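Local atomic coordinates of phosphatase (Thermotoga maritima, PDB entry 1NF2), a protein that probably acts as a magnesium-dependent phosphatase of the haloacid dehalogenase (HAD) superfamily, pairing a catalytic core with a separate cap domain. Residues G42-S47 with S126-R131; E93-L98 with E162-R167; H101-I106 with E117-Y122; L149-P154 with P179-I184. One frame throughout, in Å; residues are numbered along the deposited sequence.

Contact 1: G42-S47 with S126-R131; sequences GRMLVS and SNVDYR. With SO4 (sulfate ion), chain D.
M44 lays its sulfur against V128, with SD 3.9 Å from V128 CG1, and this is the apolar part of a small meeting surface. The two side chains cross obliquely. S47, one helical turn further on, brings OG to 3.8 Å from the same V128 CG1, so that a single methyl of V128 lies against both residues. The chi1 of M44 (-61°) sets CG anti to the carbonyl carbon, on the V128 side, and SD continues from there to the valine. R43 makes the polar approach: its guanidinium reaches N127 with NH2 3.0 Å from ND2, the amide nitrogen lying at the guanidinium edge and near its plane. The two planes are inclined by 68°. As modelled, two donors face each other, so this is a close approach rather than a hydrogen bond, and the amide may be modelled the wrong way round. The firm partner of R43 is D10, a ligand of the magnesium ion, whose OD2 forms a salt bridge with NH1.

The contact joins the two domains: residues 42-47 follow strand 36-40 of the core sheet and lead into helix 45-55, whereas residues 126-131 run from helix 117-125 into edge strand 130-132 of the cap sheet. At the core end, G42 N donates to O1 of a sulfate ion (3.0 Å), which K191 NZ also binds, consistent with a phosphate-binding pocket of the HAD type. With one small apolar patch, one donor-donor approach and no hydrogen bond between the segments, the interface is light and would probably permit cap movement.

Contact 2: E93-L98 with E162-R167; sequences EYIKPL and EILSER
The ring of Y94 lies against helix 154-168 and is met there by three side chains, each from a different direction. R167 comes over one face: its CG lies 4.2 Å from the ring centroid and 25° off the normal, displaced toward the rim, a CH-pi contact made by the aliphatic part of the chain. The guanidinium does not stack, since its plane is turned 73° from the ring. I163 approaches at the edge, near the ring plane, bringing CD1 to 3.4 Å from Y94 CE2. L164 runs past the tyrosine in the opposite direction, with CD2 3.9 Å from Y94 CD2. The chi1 of Y94 (-174°) places CG anti to the backbone N, on the side of helix 154-168. An alanine here would probably leave the CG of R167 and the CD1 of I163 without the ring they rest on and open a gap between the helices.

Beside the ring, L98 and I163 meet tip to tip, CD2 to CD1 at 3.6 Å. On the sheet side I95 and L164 approach more loosely through their CD1 atoms (4.3 Å), over L150. Helices 85-95 and 154-168 thus lie next to each other on one face of the six-stranded cap sheet, and F168 adds an edge-to-face ring contact to Y94. All the interactions between the segments are of carbon-rich groups, graded from buried leucine and isoleucine at the sheet to the tyrosine and the arginine stem further out, which implies that dispersion and shape, rather than charge, hold the two helices together here.

Contact 3: H101-I106 with E117-Y122; sequences HWQAYI and EEIKSY
Y105 and Y122 reach toward each other tip to tip, and the hydroxyl of Y122 donates to that of Y105 across 2.7 Å. Y122 OH lies at the edge of the Y105 ring, in its plane. Over one face of the Y122 ring sits the amide of Q103, NE2 3.4 Å above the plane and shifted toward the rim, with the amide turned 81° from the ring so that it stands nearly upright on it. The other branch, OE1, presses on I119 at 3.1 Å from CD1, a tight fit. Q103 gets there from chi1 46°, which sets CG between the backbone N and the carbonyl carbon.

Strand 102-105 pairs with 110-112 as two antiparallel strands of the cap sheet, and the chain then turns into helix 117-125, which packs across the sheet face with its axis 10.0 Å from that of the strand. At the far end E118 OE1 lies over the face of the H101 ring, 3.6 Å from CD2, while N116 ND2 is its hydrogen-bonding partner.

A second shell packs round the tyrosines: K147 makes a cation-pi contact with Y105, and Y181 meets Y122 edge to face. A phenylalanine in place of Y122 would probably leave the hydroxyl of Y105, a buried residue, without the hydrogen bond it now accepts. L149 and L110 flank Q103 in the neighbouring strands.

Contact 4: L149-P154 with P179-I184; sequences LLIDTP and PTYLEI
L150 meets L182 at the very root of its side chain, CB to CB at 4.0 Å. From there chi1 (-81°) carries CG anti to the carbonyl carbon, and the chain forks: CD1 extends to I184, 3.8 Å from its CD1, while CD2 turns to I95 and L164 of the helices that cover this face. The backbone beneath is an antiparallel hydrogen-bonded pair, in which L150 N donates to L182 O (2.8 Å) and L182 N returns a bond to L150 O. Both are nearly straight, at 160° and 166°.

Strand 147-151, helix 154-168 and strand 172-178 form a beta-alpha-beta crossover in the cap sheet, and strand 181-186 comes back between the two parallel strands to fill the gap.

On the opposite face, L149 stands beside E183, whose OE1 is engaged in a salt bridge by K147. I151 and Y181 lie side by side, pointing the same way, with the isoleucine tip at the ring edge; that tip sits implausibly near T180 O, which makes its exact position doubtful. Past the strand ends the start of helix 154-168 still touches the turn at P179 and T180. The ring of P154 brings CG to 4.0 Å from P179 CB. T180 CG2 packs on P154 CD at 3.8 Å. D152 OD1 accepts the amide of T153 through its anti lone pair (2.7 Å), while its OD2 forms a salt bridge with R156. T153 is the N-cap residue of helix 154-168, and its OG1 accepts a hydrogen bond from the backbone N of R156, capping the helix.

Contacts 2, 3 and 4 belong to the cap domain, whereas contact 1 bridges cap and core. Contacts 3 and 4 are the closest pair, their centres about 9 Å apart: strands 102-105 and 147-151 are neighbours, probably hydrogen-bonded, Q103 N to L149 O at 3.0 Å. Contact 2 covers the other face of the same sheet and touches contact 4 through L150. Contact 1 lies about 11 Å from contact 3 between centres, with M44 touching Y105 and Y130 packing on I119. It also lies nearest the metal site, the R43 side chain being about 8 Å from the magnesium ion. Contact 2 lies away from that site, its centre about 25 Å from that of contact 1.

Contact 1: G42-S47 with S126-R131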
# COMPACT_ATOMS: atom_id res chain seq x y z
N GLY A 42 0.32 0.27 -1.48
CA GLY A 42 -1.03 0.44 -0.96
C GLY A 42 -1.87 -0.73 -1.43
O GLY A 42 -3.00 -0.92 -0.97
N ARG A 43 -1.31 -1.53 -2.33
CA ARG A 43 -2.00 -2.70 -2.89
C ARG A 43 -2.07 -3.86 -1.89
O ARG A 43 -1.42 -3.82 -0.85
CB ARG A 43 -1.29 -3.15 -4.18
CG ARG A 43 -0.99 -2.01 -5.15
CD ARG A 43 -0.31 -2.48 -6.44
NE ARG A 43 -1.28 -2.87 -7.45
CZ ARG A 43 -1.70 -2.09 -8.44
NH1 ARG A 43 -1.23 -0.86 -8.57
NH2 ARG A 43 -2.61 -2.54 -9.30
N MET A 44 -2.86 -4.87 -2.23
CA MET A 44 -3.03 -6.06 -1.39
C MET A 44 -1.67 -6.74 -1.19
O MET A 44 -0.74 -6.50 -1.95
CB MET A 44 -4.01 -7.05 -2.04
CG MET A 44 -5.44 -6.52 -2.27
SD MET A 44 -6.53 -7.69 -3.16
CE MET A 44 -6.55 -8.94 -2.05
N LEU A 45 -1.56 -7.60 -0.17
CA LEU A 45 -0.30 -8.29 0.09
C LEU A 45 0.03 -9.24 -1.06
O LEU A 45 1.16 -9.29 -1.54
CB LEU A 45 -0.38 -9.09 1.39
CG LEU A 45 0.89 -9.47 2.18
CD1 LEU A 45 0.76 -10.92 2.61
CD2 LEU A 45 2.15 -9.26 1.37
N VAL A 46 -0.97 -10.01 -1.49
CA VAL A 46 -0.78 -10.96 -2.58
C VAL A 46 -0.35 -10.27 -3.87
O VAL A 46 0.53 -10.77 -4.58
CB VAL A 46 -2.06 -11.78 -2.87
CG1 VAL A 46 -2.21 -12.86 -1.83
CG2 VAL A 46 -3.28 -10.87 -2.88
N SER A 47 -0.96 -9.13 -4.17
CA SER A 47 -0.62 -8.40 -5.38
C SER A 47 0.84 -7.95 -5.33
O SER A 47 1.55 -7.99 -6.33
CB SER A 47 -1.52 -7.17 -5.54
OG SER A 47 -2.89 -7.53 -5.59
N SER A 126 -8.21 -1.83 -10.83
CA SER A 126 -7.18 -1.96 -9.80
C SER A 126 -6.68 -3.41 -9.78
O SER A 126 -6.14 -3.89 -8.78
CB SER A 126 -7.74 -1.57 -8.43
OG SER A 126 -8.87 -2.35 -8.08
N ASN A 127 -6.85 -4.07 -10.93
CA ASN A 127 -6.50 -5.49 -11.18
C ASN A 127 -6.18 -6.42 -10.01
O ASN A 127 -5.03 -6.59 -9.60
CB ASN A 127 -5.44 -5.63 -12.29
CG ASN A 127 -4.44 -4.49 -12.33
OD1 ASN A 127 -3.64 -4.40 -13.27
ND2 ASN A 127 -4.47 -3.63 -11.32
N VAL A 128 -7.26 -7.03 -9.52
CA VAL A 128 -7.26 -7.97 -8.40
C VAL A 128 -8.46 -8.91 -8.63
O VAL A 128 -9.42 -8.53 -9.32
CB VAL A 128 -7.48 -7.23 -7.05
CG1 VAL A 128 -6.30 -6.30 -6.77
CG2 VAL A 128 -8.79 -6.43 -7.10
N ASP A 129 -8.42 -10.12 -8.08
CA ASP A 129 -9.53 -11.07 -8.21
C ASP A 129 -10.48 -10.83 -7.04
O ASP A 129 -10.04 -10.46 -5.95
CB ASP A 129 -9.03 -12.52 -8.14
CG ASP A 129 -8.18 -12.91 -9.34
OD1 ASP A 129 -7.11 -12.31 -9.54
OD2 ASP A 129 -8.60 -13.83 -10.08
N TYR A 130 -11.78 -11.02 -7.26
CA TYR A 130 -12.75 -10.84 -6.18
C TYR A 130 -13.70 -12.03 -6.13
O TYR A 130 -13.81 -12.79 -7.08
CB TYR A 130 -13.56 -9.55 -6.36
CG TYR A 130 -14.48 -9.55 -7.56
CD1 TYR A 130 -14.01 -9.23 -8.83
CD2 TYR A 130 -15.83 -9.87 -7.42
CE1 TYR A 130 -14.85 -9.23 -9.93
CE2 TYR A 130 -16.69 -9.87 -8.52
CZ TYR A 130 -16.19 -9.55 -9.77
OH TYR A 130 -17.04 -9.54 -10.86
N ARG A 131 -14.38 -12.17 -5.00
CA ARG A 131 -15.32 -13.26 -4.81
C ARG A 131 -16.65 -12.73 -4.29
O ARG A 131 -16.68 -11.83 -3.44
CB ARG A 131 -14.72 -14.28 -3.84
CG ARG A 131 -13.60 -15.12 -4.46
CD ARG A 131 -12.81 -15.88 -3.42
NE ARG A 131 -11.98 -16.94 -4.00
CZ ARG A 131 -11.06 -16.77 -4.95
NH1 ARG A 131 -10.83 -15.57 -5.46
NH2 ARG A 131 -10.37 -17.81 -5.38
S SO4 D . 0.32 3.74 -3.31
O1 SO4 D . 1.15 2.53 -3.27
O2 SO4 D . -1.07 3.36 -3.04
O3 SO4 D . 0.82 4.67 -2.29
O4 SO4 D . 0.37 4.37 -4.63

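Contact 2: E93-L98 with E162-R167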
# COMPACT_ATOMS: atom_id res chain seq x y z
N GLU A 93 -23.74 -2.74 9.99
CA GLU A 93 -25.14 -2.66 10.37
C GLU A 93 -25.69 -1.26 10.09
O GLU A 93 -26.87 -1.09 9.81
CB GLU A 93 -25.32 -3.03 11.84
CG GLU A 93 -25.16 -4.53 12.09
CD GLU A 93 -25.31 -4.92 13.55
OE1 GLU A 93 -25.28 -6.14 13.83
OE2 GLU A 93 -25.47 -4.02 14.40
N TYR A 94 -24.82 -0.27 10.14
CA TYR A 94 -25.20 1.11 9.88
C TYR A 94 -25.37 1.35 8.37
O TYR A 94 -26.32 2.01 7.93
CB TYR A 94 -24.12 2.04 10.41
CG TYR A 94 -24.45 3.52 10.34
CD1 TYR A 94 -25.00 4.18 11.44
CD2 TYR A 94 -24.17 4.26 9.20
CE1 TYR A 94 -25.26 5.55 11.41
CE2 TYR A 94 -24.42 5.63 9.16
CZ TYR A 94 -24.97 6.27 10.26
OH TYR A 94 -25.21 7.62 10.21
N ILE A 95 -24.46 0.78 7.60
CA ILE A 95 -24.43 0.95 6.16
C ILE A 95 -25.43 0.14 5.33
O ILE A 95 -25.85 0.59 4.26
CB ILE A 95 -23.01 0.67 5.65
CG1 ILE A 95 -22.77 1.41 4.34
CG2 ILE A 95 -22.81 -0.82 5.43
CD1 ILE A 95 -21.38 1.17 3.79
N LYS A 96 -25.81 -1.04 5.80
CA LYS A 96 -26.74 -1.87 5.04
C LYS A 96 -28.12 -1.26 4.78
O LYS A 96 -28.61 -1.30 3.65
CB LYS A 96 -26.87 -3.25 5.69
CG LYS A 96 -25.60 -4.10 5.54
CD LYS A 96 -25.66 -5.42 6.32
CE LYS A 96 -26.64 -6.41 5.70
NZ LYS A 96 -26.22 -6.86 4.34
N PRO A 97 -28.76 -0.69 5.80
CA PRO A 97 -30.09 -0.10 5.56
C PRO A 97 -30.03 0.99 4.49
O PRO A 97 -31.05 1.34 3.89
CB PRO A 97 -30.48 0.45 6.93
CG PRO A 97 -29.78 -0.48 7.88
CD PRO A 97 -28.42 -0.63 7.24
N LEU A 98 -28.84 1.52 4.26
CA LEU A 98 -28.63 2.58 3.27
C LEU A 98 -28.52 2.06 1.84
O LEU A 98 -28.27 2.83 0.91
CB LEU A 98 -27.38 3.38 3.63
CG LEU A 98 -27.55 4.66 4.46
CD1 LEU A 98 -28.67 4.49 5.46
CD2 LEU A 98 -26.24 5.00 5.13
N GLU A 162 -19.65 11.87 3.69
CA GLU A 162 -20.05 12.84 4.71
C GLU A 162 -20.63 12.21 5.97
O GLU A 162 -20.16 12.47 7.08
CB GLU A 162 -21.08 13.80 4.10
CG GLU A 162 -21.46 14.96 5.00
CD GLU A 162 -22.60 15.79 4.44
OE1 GLU A 162 -23.75 15.28 4.40
OE2 GLU A 162 -22.35 16.95 4.04
N ILE A 163 -21.65 11.37 5.82
CA ILE A 163 -22.28 10.76 6.99
C ILE A 163 -21.43 9.69 7.68
O ILE A 163 -21.50 9.55 8.91
CB ILE A 163 -23.66 10.15 6.63
CG1 ILE A 163 -23.56 8.64 6.48
CG2 ILE A 163 -24.18 10.76 5.34
CD1 ILE A 163 -24.87 7.93 6.64
N LEU A 164 -20.64 8.93 6.92
CA LEU A 164 -19.81 7.90 7.53
C LEU A 164 -18.64 8.51 8.28
O LEU A 164 -18.19 7.97 9.30
CB LEU A 164 -19.33 6.90 6.48
CG LEU A 164 -20.45 5.96 6.00
CD1 LEU A 164 -19.98 5.09 4.85
CD2 LEU A 164 -20.90 5.09 7.18
N SER A 165 -18.14 9.64 7.80
CA SER A 165 -17.03 10.31 8.47
C SER A 165 -17.51 10.90 9.79
O SER A 165 -16.91 10.68 10.84
CB SER A 165 -16.46 11.41 7.57
OG SER A 165 -15.35 12.03 8.20
N GLU A 166 -18.61 11.65 9.74
CA GLU A 166 -19.19 12.27 10.94
C GLU A 166 -19.48 11.23 12.00
O GLU A 166 -19.25 11.44 13.19
CB GLU A 166 -20.50 12.98 10.59
CG GLU A 166 -20.34 14.21 9.74
CD GLU A 166 -19.72 15.36 10.50
OE1 GLU A 166 -18.53 15.24 10.88
OE2 GLU A 166 -20.41 16.38 10.71
N ARG A 167 -20.00 10.08 11.56
CA ARG A 167 -20.37 9.00 12.47
C ARG A 167 -19.23 8.12 12.96
O ARG A 167 -19.26 7.66 14.11
CB ARG A 167 -21.43 8.13 11.79
CG ARG A 167 -21.88 6.93 12.62
CD ARG A 167 -22.62 7.34 13.89
NE ARG A 167 -23.06 6.16 14.63
CZ ARG A 167 -22.25 5.33 15.27
NH1 ARG A 167 -20.93 5.55 15.27
NH2 ARG A 167 -22.74 4.24 15.86

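Contact 3: H101-I106 with E117-Y122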
# COMPACT_ATOMS: atom_id res chain seq x y z
N HIS A 101 -23.32 -0.33 -2.36
CA HIS A 101 -22.51 -1.41 -2.91
C HIS A 101 -21.17 -1.40 -2.19
O HIS A 101 -20.30 -0.57 -2.45
CB HIS A 101 -22.34 -1.23 -4.42
CG HIS A 101 -23.60 -1.45 -5.19
ND1 HIS A 101 -24.28 -2.65 -5.17
CD2 HIS A 101 -24.32 -0.62 -5.99
CE1 HIS A 101 -25.36 -2.55 -5.92
NE2 HIS A 101 -25.41 -1.33 -6.43
N TRP A 102 -21.01 -2.34 -1.27
CA TRP A 102 -19.78 -2.43 -0.50
C TRP A 102 -19.08 -3.77 -0.67
O TRP A 102 -19.71 -4.79 -0.97
CB TRP A 102 -20.07 -2.20 0.98
CG TRP A 102 -21.01 -3.20 1.57
CD1 TRP A 102 -22.36 -3.27 1.38
CD2 TRP A 102 -20.67 -4.28 2.45
NE1 TRP A 102 -22.89 -4.33 2.09
CE2 TRP A 102 -21.87 -4.96 2.75
CE3 TRP A 102 -19.47 -4.74 3.00
CZ2 TRP A 102 -21.91 -6.08 3.60
CZ3 TRP A 102 -19.50 -5.84 3.84
CH2 TRP A 102 -20.72 -6.50 4.13
N GLN A 103 -17.77 -3.73 -0.47
CA GLN A 103 -16.91 -4.90 -0.58
C GLN A 103 -15.99 -4.90 0.64
O GLN A 103 -15.82 -3.88 1.29
CB GLN A 103 -16.10 -4.81 -1.87
CG GLN A 103 -15.48 -3.45 -2.10
CD GLN A 103 -14.81 -3.34 -3.46
OE1 GLN A 103 -15.45 -3.55 -4.49
NE2 GLN A 103 -13.53 -3.01 -3.47
N ALA A 104 -15.40 -6.05 0.94
CA ALA A 104 -14.52 -6.13 2.10
C ALA A 104 -13.23 -6.89 1.82
O ALA A 104 -13.22 -7.86 1.07
CB ALA A 104 -15.26 -6.79 3.27
N TYR A 105 -12.14 -6.43 2.43
CA TYR A 105 -10.84 -7.07 2.30
C TYR A 105 -10.63 -7.91 3.54
O TYR A 105 -10.33 -7.39 4.61
CB TYR A 105 -9.75 -6.01 2.18
CG TYR A 105 -9.70 -5.35 0.82
CD1 TYR A 105 -8.96 -5.91 -0.21
CD2 TYR A 105 -10.38 -4.16 0.58
CE1 TYR A 105 -8.89 -5.30 -1.46
CE2 TYR A 105 -10.32 -3.54 -0.67
CZ TYR A 105 -9.57 -4.12 -1.69
OH TYR A 105 -9.49 -3.52 -2.92
N ILE A 106 -10.77 -9.23 3.40
CA ILE A 106 -10.63 -10.13 4.53
C ILE A 106 -9.55 -11.19 4.33
O ILE A 106 -9.65 -12.04 3.45
CB ILE A 106 -11.97 -10.85 4.79
CG1 ILE A 106 -13.04 -9.81 5.11
CG2 ILE A 106 -11.81 -11.86 5.91
CD1 ILE A 106 -14.44 -10.37 5.10
N GLU A 117 -21.90 -4.50 -11.74
CA GLU A 117 -20.97 -3.82 -12.64
C GLU A 117 -19.95 -2.98 -11.89
O GLU A 117 -18.83 -2.77 -12.37
CB GLU A 117 -21.75 -2.93 -13.61
CG GLU A 117 -22.85 -3.67 -14.38
CD GLU A 117 -24.03 -4.07 -13.50
OE1 GLU A 117 -24.84 -4.90 -13.94
OE2 GLU A 117 -24.14 -3.54 -12.37
N GLU A 118 -20.33 -2.48 -10.72
CA GLU A 118 -19.43 -1.67 -9.91
C GLU A 118 -18.17 -2.47 -9.57
O GLU A 118 -17.05 -2.04 -9.86
CB GLU A 118 -20.12 -1.23 -8.61
CG GLU A 118 -21.00 0.01 -8.71
CD GLU A 118 -22.22 -0.18 -9.58
OE1 GLU A 118 -23.02 -1.10 -9.31
OE2 GLU A 118 -22.39 0.60 -10.54
N ILE A 119 -18.37 -3.64 -8.96
CA ILE A 119 -17.26 -4.49 -8.57
C ILE A 119 -16.42 -4.94 -9.77
O ILE A 119 -15.19 -4.92 -9.72
CB ILE A 119 -17.75 -5.74 -7.80
CG1 ILE A 119 -16.57 -6.62 -7.41
CG2 ILE A 119 -18.73 -6.53 -8.63
CD1 ILE A 119 -15.58 -5.94 -6.48
N LYS A 120 -17.09 -5.34 -10.85
CA LYS A 120 -16.39 -5.80 -12.05
C LYS A 120 -15.37 -4.76 -12.53
O LYS A 120 -14.20 -5.08 -12.76
CB LYS A 120 -17.39 -6.10 -13.17
CG LYS A 120 -18.38 -7.21 -12.84
CD LYS A 120 -19.34 -7.45 -14.00
CE LYS A 120 -20.35 -8.54 -13.68
NZ LYS A 120 -19.71 -9.87 -13.41
N SER A 121 -15.83 -3.53 -12.68
CA SER A 121 -14.98 -2.44 -13.16
C SER A 121 -13.89 -2.03 -12.17
O SER A 121 -12.84 -1.55 -12.58
CB SER A 121 -15.83 -1.22 -13.50
OG SER A 121 -15.01 -0.12 -13.84
N TYR A 122 -14.14 -2.21 -10.87
CA TYR A 122 -13.14 -1.84 -9.89
C TYR A 122 -11.99 -2.84 -9.87
O TYR A 122 -10.82 -2.46 -9.83
CB TYR A 122 -13.74 -1.73 -8.48
CG TYR A 122 -12.70 -1.65 -7.38
CD1 TYR A 122 -12.15 -2.81 -6.83
CD2 TYR A 122 -12.20 -0.42 -6.96
CE1 TYR A 122 -11.12 -2.74 -5.88
CE2 TYR A 122 -11.18 -0.34 -6.01
CZ TYR A 122 -10.65 -1.51 -5.48
OH TYR A 122 -9.61 -1.43 -4.57

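Contact 4: L149-P154 with P179-I184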
# COMPACT_ATOMS: atom_id res chain seq x y z
N LEU A 149 -14.79 -0.87 1.32
CA LEU A 149 -14.80 0.06 0.21
C LEU A 149 -16.20 0.14 -0.36
O LEU A 149 -16.84 -0.88 -0.59
CB LEU A 149 -13.81 -0.41 -0.86
CG LEU A 149 -13.58 0.52 -2.06
CD1 LEU A 149 -12.28 0.14 -2.75
CD2 LEU A 149 -14.75 0.43 -3.02
N LEU A 150 -16.67 1.36 -0.57
CA LEU A 150 -17.99 1.57 -1.15
C LEU A 150 -17.81 2.13 -2.55
O LEU A 150 -16.93 2.95 -2.79
CB LEU A 150 -18.80 2.57 -0.31
CG LEU A 150 -19.50 2.04 0.94
CD1 LEU A 150 -18.47 1.53 1.94
CD2 LEU A 150 -20.34 3.15 1.54
N ILE A 151 -18.65 1.67 -3.47
CA ILE A 151 -18.58 2.13 -4.85
C ILE A 151 -19.93 2.69 -5.29
O ILE A 151 -20.95 1.99 -5.27
CB ILE A 151 -18.13 0.96 -5.77
CG1 ILE A 151 -18.43 1.29 -7.24
CG2 ILE A 151 -18.81 -0.33 -5.34
CD1 ILE A 151 -17.62 2.42 -7.79
N ASP A 152 -19.94 3.97 -5.67
CA ASP A 152 -21.16 4.62 -6.13
C ASP A 152 -20.80 5.82 -7.00
O ASP A 152 -19.62 6.11 -7.21
CB ASP A 152 -22.00 5.09 -4.93
CG ASP A 152 -23.50 5.03 -5.20
OD1 ASP A 152 -23.97 5.74 -6.12
OD2 ASP A 152 -24.21 4.27 -4.50
N THR A 153 -21.81 6.51 -7.51
CA THR A 153 -21.59 7.68 -8.35
C THR A 153 -20.86 8.71 -7.50
O THR A 153 -21.05 8.75 -6.28
CB THR A 153 -22.92 8.28 -8.84
OG1 THR A 153 -23.50 9.09 -7.81
CG2 THR A 153 -23.91 7.18 -9.20
N PRO A 154 -20.02 9.54 -8.12
CA PRO A 154 -19.29 10.55 -7.35
C PRO A 154 -20.25 11.38 -6.51
O PRO A 154 -19.89 11.91 -5.47
CB PRO A 154 -18.61 11.38 -8.44
CG PRO A 154 -18.36 10.36 -9.51
CD PRO A 154 -19.68 9.62 -9.55
N PRO A 179 -13.00 9.43 -7.43
CA PRO A 179 -14.39 9.86 -7.60
C PRO A 179 -15.47 8.82 -7.29
O PRO A 179 -16.53 9.16 -6.77
CB PRO A 179 -14.43 10.32 -9.05
CG PRO A 179 -13.08 10.93 -9.22
CD PRO A 179 -12.17 9.92 -8.54
N THR A 180 -15.20 7.56 -7.61
CA THR A 180 -16.18 6.53 -7.36
C THR A 180 -15.79 5.49 -6.31
O THR A 180 -16.47 4.48 -6.16
CB THR A 180 -16.52 5.78 -8.67
OG1 THR A 180 -15.32 5.26 -9.25
CG2 THR A 180 -17.19 6.73 -9.66
N TYR A 181 -14.71 5.74 -5.58
CA TYR A 181 -14.28 4.80 -4.54
C TYR A 181 -14.12 5.45 -3.17
O TYR A 181 -13.37 6.42 -3.01
CB TYR A 181 -12.96 4.12 -4.94
CG TYR A 181 -12.97 3.45 -6.30
CD1 TYR A 181 -14.10 2.77 -6.75
CD2 TYR A 181 -11.85 3.50 -7.13
CE1 TYR A 181 -14.11 2.15 -8.00
CE2 TYR A 181 -11.86 2.88 -8.38
CZ TYR A 181 -12.99 2.21 -8.81
OH TYR A 181 -13.00 1.59 -10.04
N LEU A 182 -14.84 4.92 -2.19
CA LEU A 182 -14.80 5.42 -0.82
C LEU A 182 -14.17 4.31 0.02
O LEU A 182 -14.63 3.16 -0.02
CB LEU A 182 -16.22 5.68 -0.31
CG LEU A 182 -16.48 6.81 0.69
CD1 LEU A 182 -17.84 6.58 1.34
CD2 LEU A 182 -15.40 6.87 1.75
N GLU A 183 -13.14 4.65 0.77
CA GLU A 183 -12.45 3.65 1.59
C GLU A 183 -12.55 3.91 3.08
O GLU A 183 -12.54 5.05 3.53
CB GLU A 183 -10.97 3.59 1.22
CG GLU A 183 -10.66 3.13 -0.19
CD GLU A 183 -9.16 2.94 -0.42
OE1 GLU A 183 -8.54 2.12 0.29
OE2 GLU A 183 -8.61 3.62 -1.30
N ILE A 184 -12.65 2.82 3.84
CA ILE A 184 -12.69 2.87 5.30
C ILE A 184 -11.55 1.98 5.75
O ILE A 184 -11.55 0.78 5.46
CB ILE A 184 -14.01 2.30 5.88
CG1 ILE A 184 -15.20 3.16 5.45
CG2 ILE A 184 -13.94 2.29 7.39
CD1 ILE A 184 -15.64 2.93 4.06